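PDB 3KAE: possible protein of nuclear scaffold from Encephalitozoon cuniculi, which probably serves as the Cdc27 subunit of the anaphase-promoting complex, its N-terminal tetratricopeptide-repeat domain, the part present here, pairing with a second copy into a homodimer. Local coordinates for residues C[18-21]-C[22-26]; C[41-45]-C[46-50]; C[64-67]-C[68-72]. All blocks are in the same frame, centred on the assembly; numbering follows the deposited sequence.

Contact 1: residues C[18-21]-C[22-26]; sequences YETA and IFLAA
Ile22, Phe23, Leu24 and Ala25 each give their backbone N-H to the carbonyl four residues earlier, a run of alpha-helical bonds in the first turns of helix 18-31. The first of them, Ile22 N to Tyr18 O, is 2.7 Å long and lies nearly along the C=O axis. The last, Ala25 N to Ala21 O, is 2.9 Å but bent to 132° at the hydrogen, with the donor well above the carbonyl plane. Among the side chains, Thr20 and Leu24 run alongside each other one turn apart, methyl against methyl: Thr20 CG2 lies 3.8 Å from Leu24 CD1. With CG2 anti to the backbone N, Thr20 keeps OG1 on the other branch, where it bonds to Asp17 and to the backbone N of Phe147 of the second subunit. On another side of the helix Ile22 lays CG1 against Tyr18 O, 3.2 Å away. Phe23 swings its ring, CG anti to the backbone N (chi1 -176°), out to Tyr209, Tyr180 and Phe145 of the second subunit. Thr20 thus divides its chemistry, its methyl packing within the helix and its buried hydroxyl bonding to Asp17 and across to the other chain, and the contact therefore takes part in the dimer interface as well as in its own helix.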
ATOM      1  N   TYR C  18      -0.973  -8.645   4.350  1.00 40.84           N
ATOM      2  CA  TYR C  18      -1.687  -8.730   3.085  1.00 41.02           C
ATOM      3  C   TYR C  18      -1.936 -10.183   2.679  1.00 41.67           C
ATOM      4  O   TYR C  18      -2.993 -10.489   2.143  1.00 50.61           O
ATOM      5  CB  TYR C  18      -0.938  -7.951   1.981  1.00 47.66           C
ATOM      6  CG  TYR C  18      -0.914  -6.420   2.170  1.00 47.06           C
ATOM      7  CD1 TYR C  18      -2.042  -5.742   2.632  1.00 39.00           C
ATOM      8  CD2 TYR C  18       0.230  -5.658   1.852  1.00 47.13           C
ATOM      9  CE1 TYR C  18      -2.045  -4.369   2.795  1.00 35.31           C
ATOM     10  CE2 TYR C  18       0.241  -4.255   2.022  1.00 28.90           C
ATOM     11  CZ  TYR C  18      -0.910  -3.628   2.483  1.00 42.95           C
ATOM     12  OH  TYR C  18      -0.952  -2.267   2.655  1.00 46.01           O
ATOM     13  N   GLU C  19      -0.973 -11.068   2.936  1.00 41.05           N
ATOM     14  CA  GLU C  19      -1.161 -12.514   2.685  1.00 43.27           C
ATOM     15  C   GLU C  19      -2.447 -13.041   3.331  1.00 36.01           C
ATOM     16  O   GLU C  19      -3.260 -13.716   2.701  1.00 44.89           O
ATOM     17  CB  GLU C  19       0.039 -13.321   3.169  1.00 37.14           C
ATOM     18  CG  GLU C  19       1.364 -12.980   2.455  1.00 41.56           C
ATOM     19  CD  GLU C  19       1.273 -13.126   0.948  1.00 80.46           C
ATOM     20  OE1 GLU C  19       0.279 -13.694   0.462  1.00 92.67           O
ATOM     21  OE2 GLU C  19       2.199 -12.673   0.242  1.00101.41           O
ATOM     22  N   THR C  20      -2.671 -12.694   4.581  1.00 35.07           N
ATOM     23  CA  THR C  20      -3.917 -13.081   5.225  1.00 36.30           C
ATOM     24  C   THR C  20      -5.122 -12.505   4.496  1.00 49.52           C
ATOM     25  O   THR C  20      -6.112 -13.191   4.284  1.00 68.00           O
ATOM     26  CB  THR C  20      -3.937 -12.638   6.686  1.00 33.50           C
ATOM     27  OG1 THR C  20      -2.864 -13.281   7.369  1.00 43.02           O
ATOM     28  CG2 THR C  20      -5.238 -12.983   7.338  1.00 34.30           C
ATOM     29  N   ALA C  21      -5.038 -11.244   4.104  1.00 56.17           N
ATOM     30  CA  ALA C  21      -6.157 -10.573   3.449  1.00 36.15           C
ATOM     31  C   ALA C  21      -6.454 -11.179   2.092  1.00 36.15           C
ATOM     32  O   ALA C  21      -7.604 -11.290   1.693  1.00 37.40           O
ATOM     33  CB  ALA C  21      -5.855  -9.060   3.306  1.00 51.02           C
ATOM     34  N   ILE C  22      -5.400 -11.512   1.360  1.00 42.19           N
ATOM     35  CA  ILE C  22      -5.533 -12.168   0.080  1.00 43.61           C
ATOM     36  C   ILE C  22      -6.191 -13.569   0.293  1.00 67.44           C
ATOM     37  O   ILE C  22      -7.148 -13.943  -0.394  1.00 49.24           O
ATOM     38  CB  ILE C  22      -4.158 -12.256  -0.609  1.00 45.77           C
ATOM     39  CG1 ILE C  22      -3.678 -10.838  -0.999  1.00 44.82           C
ATOM     40  CG2 ILE C  22      -4.229 -13.143  -1.838  1.00 39.49           C
ATOM     41  CD1 ILE C  22      -2.222 -10.753  -1.429  1.00 39.71           C
ATOM     42  N   PHE C  23      -5.706 -14.324   1.273  1.00 58.53           N
ATOM     43  CA  PHE C  23      -6.286 -15.635   1.572  1.00 54.03           C
ATOM     44  C   PHE C  23      -7.752 -15.530   1.984  1.00 44.18           C
ATOM     45  O   PHE C  23      -8.612 -16.188   1.414  1.00 45.81           O
ATOM     46  CB  PHE C  23      -5.503 -16.352   2.668  1.00 51.60           C
ATOM     47  CG  PHE C  23      -6.003 -17.732   2.949  1.00 63.55           C
ATOM     48  CD1 PHE C  23      -7.091 -17.932   3.787  1.00 61.21           C
ATOM     49  CD2 PHE C  23      -5.392 -18.835   2.368  1.00 61.80           C
ATOM     50  CE1 PHE C  23      -7.564 -19.207   4.039  1.00 62.81           C
ATOM     51  CE2 PHE C  23      -5.855 -20.112   2.620  1.00 63.85           C
ATOM     52  CZ  PHE C  23      -6.950 -20.304   3.457  1.00 54.77           C
ATOM     53  N   LEU C  24      -8.038 -14.694   2.966  1.00 46.32           N
ATOM     54  CA  LEU C  24      -9.415 -14.504   3.408  1.00 43.56           C
ATOM     55  C   LEU C  24     -10.295 -13.980   2.285  1.00 61.36           C
ATOM     56  O   LEU C  24     -11.499 -14.218   2.265  1.00 66.49           O
ATOM     57  CB  LEU C  24      -9.465 -13.524   4.592  1.00 41.20           C
ATOM     58  CG  LEU C  24      -8.864 -13.981   5.913  1.00 53.81           C
ATOM     59  CD1 LEU C  24      -9.047 -12.899   6.961  1.00 60.10           C
ATOM     60  CD2 LEU C  24      -9.536 -15.302   6.362  1.00 62.61           C
ATOM     61  N   ALA C  25      -9.694 -13.245   1.361  1.00 69.42           N
ATOM     62  CA  ALA C  25     -10.449 -12.691   0.250  1.00 63.67           C
ATOM     63  C   ALA C  25     -10.787 -13.830  -0.691  1.00 55.31           C
ATOM     64  O   ALA C  25     -11.908 -13.923  -1.205  1.00 54.60           O
ATOM     65  CB  ALA C  25      -9.639 -11.599  -0.466  1.00 56.94           C
ATOM     66  N   ALA C  26      -9.808 -14.706  -0.899  1.00 58.47           N
ATOM     67  CA  ALA C  26      -9.991 -15.867  -1.768  1.00 57.58           C
ATOM     68  C   ALA C  26     -11.142 -16.755  -1.288  1.00 65.20           C
ATOM     69  O   ALA C  26     -11.848 -17.361  -2.109  1.00 68.30           O
ATOM     70  CB  ALA C  26      -8.684 -16.669  -1.880  1.00 49.71           C
TER

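Contact 2: residues C[41-45]-C[46-50]; sequences IVLYL and NGEYT
Leu43 O takes two N-H groups as helix 36-45 ends: Glu48 N at 2.9 Å and, weakly, Asn46 N at 3.2 Å. The first, with Gly47 N to Tyr44 O at 2.8 Å, makes a Schellman motif. Gly47 is its C-prime residue, and its positive phi of 81° turns the chain out of the helix. In the Gly47 bond the donor stands well above the carbonyl plane of Tyr44. Asn46 N also makes a weak hydrogen bond to Val42 O. From the two sides of the turn the rings of Tyr44 and Tyr49 meet as an offset edge-to-face pair, the edge of Tyr49 toward the face of Tyr44, centroids 5.2 Å apart and planes at 63°. Tyr44 CG stands anti to the backbone N (chi1 175°), which carries the ring toward Tyr49; its CE1 comes to 3.5 Å from Tyr49 CE1. A water 3.1 Å from Tyr49 OH also donates a weak hydrogen bond to Tyr44 O. Leu43 CD1 packs against the carboxylate of Glu48, whose OE2 forms a salt bridge with Arg51. Glu48 is the N-cap residue of helix 49-57, so one tight turn links two helices, with Val42 and Leu43 against helix 18-31 and Tyr44 against helix 62-74.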
ATOM      1  N   ILE C  41      -7.800  -5.173  -4.998  1.00 42.12           N
ATOM      2  CA  ILE C  41      -7.156  -4.134  -4.195  1.00 36.17           C
ATOM      3  C   ILE C  41      -6.047  -4.687  -3.321  1.00 47.90           C
ATOM      4  O   ILE C  41      -4.902  -4.245  -3.417  1.00 49.62           O
ATOM      5  CB  ILE C  41      -8.191  -3.392  -3.344  1.00 38.57           C
ATOM      6  CG1 ILE C  41      -9.183  -2.678  -4.262  1.00 44.79           C
ATOM      7  CG2 ILE C  41      -7.514  -2.387  -2.429  1.00 47.12           C
ATOM      8  CD1 ILE C  41     -10.171  -1.814  -3.548  1.00 52.13           C
ATOM      9  N   VAL C  42      -6.375  -5.686  -2.505  1.00 48.79           N
ATOM     10  CA  VAL C  42      -5.400  -6.267  -1.598  1.00 50.47           C
ATOM     11  C   VAL C  42      -4.214  -6.832  -2.370  1.00 34.44           C
ATOM     12  O   VAL C  42      -3.064  -6.742  -1.935  1.00 44.26           O
ATOM     13  CB  VAL C  42      -6.052  -7.309  -0.673  1.00 56.69           C
ATOM     14  CG1 VAL C  42      -5.006  -7.983   0.191  1.00 65.99           C
ATOM     15  CG2 VAL C  42      -7.114  -6.649   0.192  1.00 44.52           C
ATOM     16  N   LEU C  43      -4.487  -7.368  -3.548  1.00 35.92           N
ATOM     17  CA  LEU C  43      -3.418  -7.867  -4.411  1.00 42.99           C
ATOM     18  C   LEU C  43      -2.547  -6.690  -4.890  1.00 56.20           C
ATOM     19  O   LEU C  43      -1.312  -6.792  -4.962  1.00 47.59           O
ATOM     20  CB  LEU C  43      -4.038  -8.592  -5.609  1.00 48.86           C
ATOM     21  CG  LEU C  43      -3.661 -10.024  -6.024  1.00 59.06           C
ATOM     22  CD1 LEU C  43      -3.147 -10.871  -4.888  1.00 39.50           C
ATOM     23  CD2 LEU C  43      -4.870 -10.713  -6.672  1.00 48.27           C
ATOM     24  N   TYR C  44      -3.198  -5.576  -5.232  1.00 57.97           N
ATOM     25  CA  TYR C  44      -2.471  -4.376  -5.651  1.00 45.39           C
ATOM     26  C   TYR C  44      -1.586  -3.925  -4.491  1.00 40.27           C
ATOM     27  O   TYR C  44      -0.383  -3.739  -4.652  1.00 38.36           O
ATOM     28  CB  TYR C  44      -3.422  -3.249  -6.085  1.00 50.20           C
ATOM     29  CG  TYR C  44      -2.681  -1.962  -6.393  1.00 54.38           C
ATOM     30  CD1 TYR C  44      -2.175  -1.714  -7.671  1.00 41.75           C
ATOM     31  CD2 TYR C  44      -2.437  -1.018  -5.398  1.00 43.22           C
ATOM     32  CE1 TYR C  44      -1.477  -0.560  -7.954  1.00 62.36           C
ATOM     33  CE2 TYR C  44      -1.751   0.153  -5.682  1.00 43.56           C
ATOM     34  CZ  TYR C  44      -1.271   0.372  -6.958  1.00 56.32           C
ATOM     35  OH  TYR C  44      -0.568   1.509  -7.239  1.00 54.95           O
ATOM     36  N   LEU C  45      -2.179  -3.804  -3.309  1.00 32.33           N
ATOM     37  CA  LEU C  45      -1.436  -3.371  -2.136  1.00 31.07           C
ATOM     38  C   LEU C  45      -0.231  -4.253  -1.850  1.00 45.13           C
ATOM     39  O   LEU C  45       0.773  -3.787  -1.314  1.00 53.27           O
ATOM     40  CB  LEU C  45      -2.338  -3.292  -0.910  1.00 39.06           C
ATOM     41  CG  LEU C  45      -3.402  -2.194  -0.969  1.00 43.71           C
ATOM     42  CD1 LEU C  45      -4.426  -2.372   0.164  1.00 32.40           C
ATOM     43  CD2 LEU C  45      -2.755  -0.784  -0.937  1.00 49.48           C
ATOM     44  N   ASN C  46      -0.324  -5.527  -2.218  1.00 42.52           N
ATOM     45  CA  ASN C  46       0.751  -6.463  -1.927  1.00 45.56           C
ATOM     46  C   ASN C  46       1.796  -6.468  -3.025  1.00 34.47           C
ATOM     47  O   ASN C  46       2.712  -7.292  -3.027  1.00 49.06           O
ATOM     48  CB  ASN C  46       0.200  -7.871  -1.686  1.00 42.43           C
ATOM     49  CG  ASN C  46       1.222  -8.792  -1.060  1.00 58.84           C
ATOM     50  OD1 ASN C  46       1.351  -9.966  -1.441  1.00 49.25           O
ATOM     51  ND2 ASN C  46       1.969  -8.265  -0.096  1.00 42.62           N
ATOM     52  N   GLY C  47       1.641  -5.547  -3.975  1.00 55.06           N
ATOM     53  CA  GLY C  47       2.588  -5.392  -5.068  1.00 36.04           C
ATOM     54  C   GLY C  47       2.402  -6.383  -6.203  1.00 53.92           C
ATOM     55  O   GLY C  47       3.300  -6.534  -7.031  1.00 63.05           O
ATOM     56  N   GLU C  48       1.242  -7.044  -6.258  1.00 55.54           N
ATOM     57  CA  GLU C  48       1.007  -8.090  -7.260  1.00 56.41           C
ATOM     58  C   GLU C  48       0.073  -7.641  -8.375  1.00 56.48           C
ATOM     59  O   GLU C  48      -1.108  -8.003  -8.411  1.00 57.45           O
ATOM     60  CB  GLU C  48       0.474  -9.373  -6.602  1.00 45.86           C
ATOM     61  CG  GLU C  48       1.389  -9.926  -5.532  1.00 52.04           C
ATOM     62  CD  GLU C  48       0.903 -11.248  -4.971  1.00 67.18           C
ATOM     63  OE1 GLU C  48       0.420 -11.280  -3.810  1.00 54.02           O
ATOM     64  OE2 GLU C  48       0.990 -12.257  -5.703  1.00 74.88           O
ATOM     65  N   TYR C  49       0.630  -6.886  -9.309  1.00 53.84           N
ATOM     66  CA  TYR C  49      -0.162  -6.208 -10.327  1.00 61.65           C
ATOM     67  C   TYR C  49      -0.712  -7.147 -11.403  1.00 63.13           C
ATOM     68  O   TYR C  49      -1.881  -7.040 -11.797  1.00 61.11           O
ATOM     69  CB  TYR C  49       0.650  -5.036 -10.919  1.00 55.30           C
ATOM     70  CG  TYR C  49       1.344  -4.246  -9.832  1.00 46.64           C
ATOM     71  CD1 TYR C  49       0.606  -3.523  -8.905  1.00 36.50           C
ATOM     72  CD2 TYR C  49       2.721  -4.265  -9.696  1.00 46.60           C
ATOM     73  CE1 TYR C  49       1.208  -2.836  -7.897  1.00 40.73           C
ATOM     74  CE2 TYR C  49       3.342  -3.564  -8.678  1.00 42.14           C
ATOM     75  CZ  TYR C  49       2.579  -2.845  -7.786  1.00 48.59           C
ATOM     76  OH  TYR C  49       3.171  -2.143  -6.755  1.00 38.12           O
ATOM     77  N   THR C  50       0.117  -8.075 -11.867  1.00 66.79           N
ATOM     78  CA  THR C  50      -0.330  -9.025 -12.882  1.00 53.02           C
ATOM     79  C   THR C  50      -1.450  -9.909 -12.344  1.00 58.69           C
ATOM     80  O   THR C  50      -2.410 -10.204 -13.060  1.00 62.62           O
ATOM     81  CB  THR C  50       0.820  -9.891 -13.386  1.00 61.58           C
ATOM     82  OG1 THR C  50       1.943  -9.057 -13.689  1.00 84.68           O
ATOM     83  CG2 THR C  50       0.399 -10.658 -14.634  1.00 68.37           C
TER
HETATM   84  O   HOH W   1       1.746  -1.237  -4.155  1.00 60.21           O

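Contact 3: residues C[64-67]-C[68-72]; sequences SKYY and ESLCY
Lys65 and Glu68 form a salt bridge on one side of helix 62-74, part of the all-helical tetratricopeptide-repeat domain. The ion pair is long: Lys65 NZ stands 3.3 Å from Glu68 OE2, and its bonds to both carboxylate oxygens are weak. The two chains run alongside and point the same way, the lysine bending at chi2 (-58°) so that its CD also touches the carboxylate. Glu68 OE2 has a second partner in the hydroxyl of Ser84 on helix 78-89, which helps hold the group in place. The backbone bonds follow the alpha-helical i to i+4 pattern, from Glu68 N to Ser64 O at 2.8 Å through Cys71 N to Tyr67 O at 2.9 Å. Apolar contacts gather round Leu70, which sits one turn beyond Tyr66 and reaches both tyrosines. Its CG lies over one face of the Tyr66 ring, and its CD1 approaches Tyr66 CE2 to 3.9 Å. The tyrosine hydroxyls hydrogen-bond to the second subunit, Tyr66 OH to its Tyr15 O and Tyr67 OH to its Arg16 NE, so the two rings that Leu70 touches also line the dimer interface. Over the face of the Tyr67 ring the contact is CH-pi: Leu70 CD1 stands 4.2 Å from the centroid, 27° off the ring normal.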
ATOM      1  N   SER C  64     -12.710  -0.561 -10.666  1.00 46.00           N
ATOM      2  CA  SER C  64     -11.948  -1.654 -11.262  1.00 62.65           C
ATOM      3  C   SER C  64     -11.058  -1.110 -12.355  1.00 46.32           C
ATOM      4  O   SER C  64      -9.887  -1.461 -12.440  1.00 52.07           O
ATOM      5  CB  SER C  64     -12.874  -2.780 -11.792  1.00 58.96           C
ATOM      6  OG  SER C  64     -13.149  -2.661 -13.184  1.00 58.60           O
ATOM      7  N   LYS C  65     -11.624  -0.247 -13.195  1.00 57.47           N
ATOM      8  CA  LYS C  65     -10.876   0.370 -14.290  1.00 56.45           C
ATOM      9  C   LYS C  65      -9.773   1.273 -13.752  1.00 54.83           C
ATOM     10  O   LYS C  65      -8.689   1.353 -14.317  1.00 61.98           O
ATOM     11  CB  LYS C  65     -11.811   1.140 -15.216  1.00 51.87           C
ATOM     12  CG  LYS C  65     -12.628   0.241 -16.117  1.00 61.58           C
ATOM     13  CD  LYS C  65     -11.721  -0.628 -16.969  1.00 79.57           C
ATOM     14  CE  LYS C  65     -12.531  -1.517 -17.898  1.00 90.95           C
ATOM     15  NZ  LYS C  65     -11.682  -2.425 -18.721  1.00 89.06           N
ATOM     16  N   TYR C  66     -10.043   1.921 -12.630  1.00 51.05           N
ATOM     17  CA  TYR C  66      -9.011   2.720 -11.975  1.00 55.64           C
ATOM     18  C   TYR C  66      -7.816   1.865 -11.512  1.00 47.69           C
ATOM     19  O   TYR C  66      -6.670   2.144 -11.875  1.00 49.58           O
ATOM     20  CB  TYR C  66      -9.599   3.555 -10.831  1.00 55.29           C
ATOM     21  CG  TYR C  66      -8.600   4.507 -10.234  1.00 63.01           C
ATOM     22  CD1 TYR C  66      -8.172   5.628 -10.932  1.00 50.90           C
ATOM     23  CD2 TYR C  66      -8.061   4.270  -8.982  1.00 58.15           C
ATOM     24  CE1 TYR C  66      -7.236   6.474 -10.398  1.00 49.84           C
ATOM     25  CE2 TYR C  66      -7.145   5.121  -8.434  1.00 59.81           C
ATOM     26  CZ  TYR C  66      -6.733   6.218  -9.149  1.00 53.91           C
ATOM     27  OH  TYR C  66      -5.818   7.050  -8.588  1.00 48.64           O
ATOM     28  N   TYR C  67      -8.076   0.815 -10.731  1.00 47.11           N
ATOM     29  CA  TYR C  67      -6.988  -0.080 -10.309  1.00 39.49           C
ATOM     30  C   TYR C  67      -6.344  -0.765 -11.516  1.00 41.79           C
ATOM     31  O   TYR C  67      -5.155  -1.080 -11.522  1.00 47.93           O
ATOM     32  CB  TYR C  67      -7.467  -1.107  -9.261  1.00 43.00           C
ATOM     33  CG  TYR C  67      -7.407  -0.522  -7.884  1.00 37.66           C
ATOM     34  CD1 TYR C  67      -8.481   0.177  -7.360  1.00 45.01           C
ATOM     35  CD2 TYR C  67      -6.254  -0.605  -7.133  1.00 36.13           C
ATOM     36  CE1 TYR C  67      -8.409   0.752  -6.104  1.00 41.47           C
ATOM     37  CE2 TYR C  67      -6.175  -0.021  -5.878  1.00 34.81           C
ATOM     38  CZ  TYR C  67      -7.252   0.658  -5.375  1.00 35.02           C
ATOM     39  OH  TYR C  67      -7.183   1.213  -4.108  1.00 35.59           O
ATOM     40  N   GLU C  68      -7.130  -0.959 -12.557  1.00 42.65           N
ATOM     41  CA  GLU C  68      -6.589  -1.534 -13.745  1.00 44.09           C
ATOM     42  C   GLU C  68      -5.496  -0.628 -14.296  1.00 63.62           C
ATOM     43  O   GLU C  68      -4.382  -1.086 -14.581  1.00 48.02           O
ATOM     44  CB  GLU C  68      -7.703  -1.713 -14.771  1.00 52.60           C
ATOM     45  CG  GLU C  68      -7.444  -2.804 -15.751  1.00 56.85           C
ATOM     46  CD  GLU C  68      -8.632  -3.052 -16.656  1.00 66.68           C
ATOM     47  OE1 GLU C  68      -9.692  -3.518 -16.172  1.00 78.29           O
ATOM     48  OE2 GLU C  68      -8.495  -2.776 -17.858  1.00 80.02           O
ATOM     49  N   SER C  69      -5.821   0.662 -14.429  1.00 57.45           N
ATOM     50  CA  SER C  69      -4.864   1.670 -14.875  1.00 51.08           C
ATOM     51  C   SER C  69      -3.628   1.710 -13.973  1.00 50.07           C
ATOM     52  O   SER C  69      -2.504   1.757 -14.464  1.00 40.53           O
ATOM     53  CB  SER C  69      -5.521   3.051 -14.932  1.00 64.26           C
ATOM     54  OG  SER C  69      -4.737   3.945 -15.716  1.00 71.87           O
ATOM     55  N   LEU C  70      -3.823   1.640 -12.656  1.00 43.85           N
ATOM     56  CA  LEU C  70      -2.669   1.619 -11.744  1.00 37.52           C
ATOM     57  C   LEU C  70      -1.753   0.429 -12.012  1.00 61.21           C
ATOM     58  O   LEU C  70      -0.526   0.589 -12.049  1.00 48.05           O
ATOM     59  CB  LEU C  70      -3.096   1.600 -10.279  1.00 36.22           C
ATOM     60  CG  LEU C  70      -3.974   2.731  -9.758  1.00 46.95           C
ATOM     61  CD1 LEU C  70      -4.283   2.488  -8.263  1.00 41.73           C
ATOM     62  CD2 LEU C  70      -3.284   4.078  -9.992  1.00 51.44           C
ATOM     63  N   CYS C  71      -2.352  -0.761 -12.185  1.00 46.58           N
ATOM     64  CA  CYS C  71      -1.584  -1.989 -12.394  1.00 46.69           C
ATOM     65  C   CYS C  71      -0.841  -1.900 -13.702  1.00 41.12           C
ATOM     66  O   CYS C  71       0.331  -2.253 -13.781  1.00 53.68           O
ATOM     67  CB  CYS C  71      -2.488  -3.247 -12.404  1.00 44.22           C
ATOM     68  SG  CYS C  71      -3.297  -3.639 -10.830  1.00 47.90           S
ATOM     69  N   TYR C  72      -1.531  -1.431 -14.735  1.00 54.10           N
ATOM     70  CA  TYR C  72      -0.905  -1.192 -16.039  1.00 43.81           C
ATOM     71  C   TYR C  72       0.255  -0.216 -15.966  1.00 59.51           C
ATOM     72  O   TYR C  72       1.270  -0.408 -16.627  1.00 59.62           O
ATOM     73  CB  TYR C  72      -1.938  -0.729 -17.065  1.00 58.03           C
ATOM     74  CG  TYR C  72      -2.775  -1.861 -17.634  1.00 58.34           C
ATOM     75  CD1 TYR C  72      -2.183  -3.053 -18.036  1.00 59.05           C
ATOM     76  CD2 TYR C  72      -4.150  -1.732 -17.773  1.00 64.14           C
ATOM     77  CE1 TYR C  72      -2.946  -4.105 -18.558  1.00 61.94           C
ATOM     78  CE2 TYR C  72      -4.916  -2.767 -18.287  1.00 78.75           C
ATOM     79  CZ  TYR C  72      -4.309  -3.946 -18.675  1.00 71.16           C
ATOM     80  OH  TYR C  72      -5.072  -4.963 -19.186  1.00 82.67           O
TER

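Overall arrangement
From the N terminus the chain meets contact 1 in helix 18-31, contact 2 at the turn from helix 36-45 into helix 49-57, and contact 3 in helix 62-74. They come in series, none nested in or crossing another, and only contact 2 closes a turn between helices. Contacts 1 and 2 touch where Ala21 and Ile22 pack on Val42, joining helix 18-31 to helix 36-45; contacts 2 and 3 touch where Tyr44 meets Tyr67, Leu70 and Cys71, joining helix 36-45 to helix 62-74. Contact 2 is thus the middle member, its centre about 11 Å from each of the other centres, while contacts 1 and 3 stay about 10 Å apart at their nearest atoms. All three also touch the second subunit.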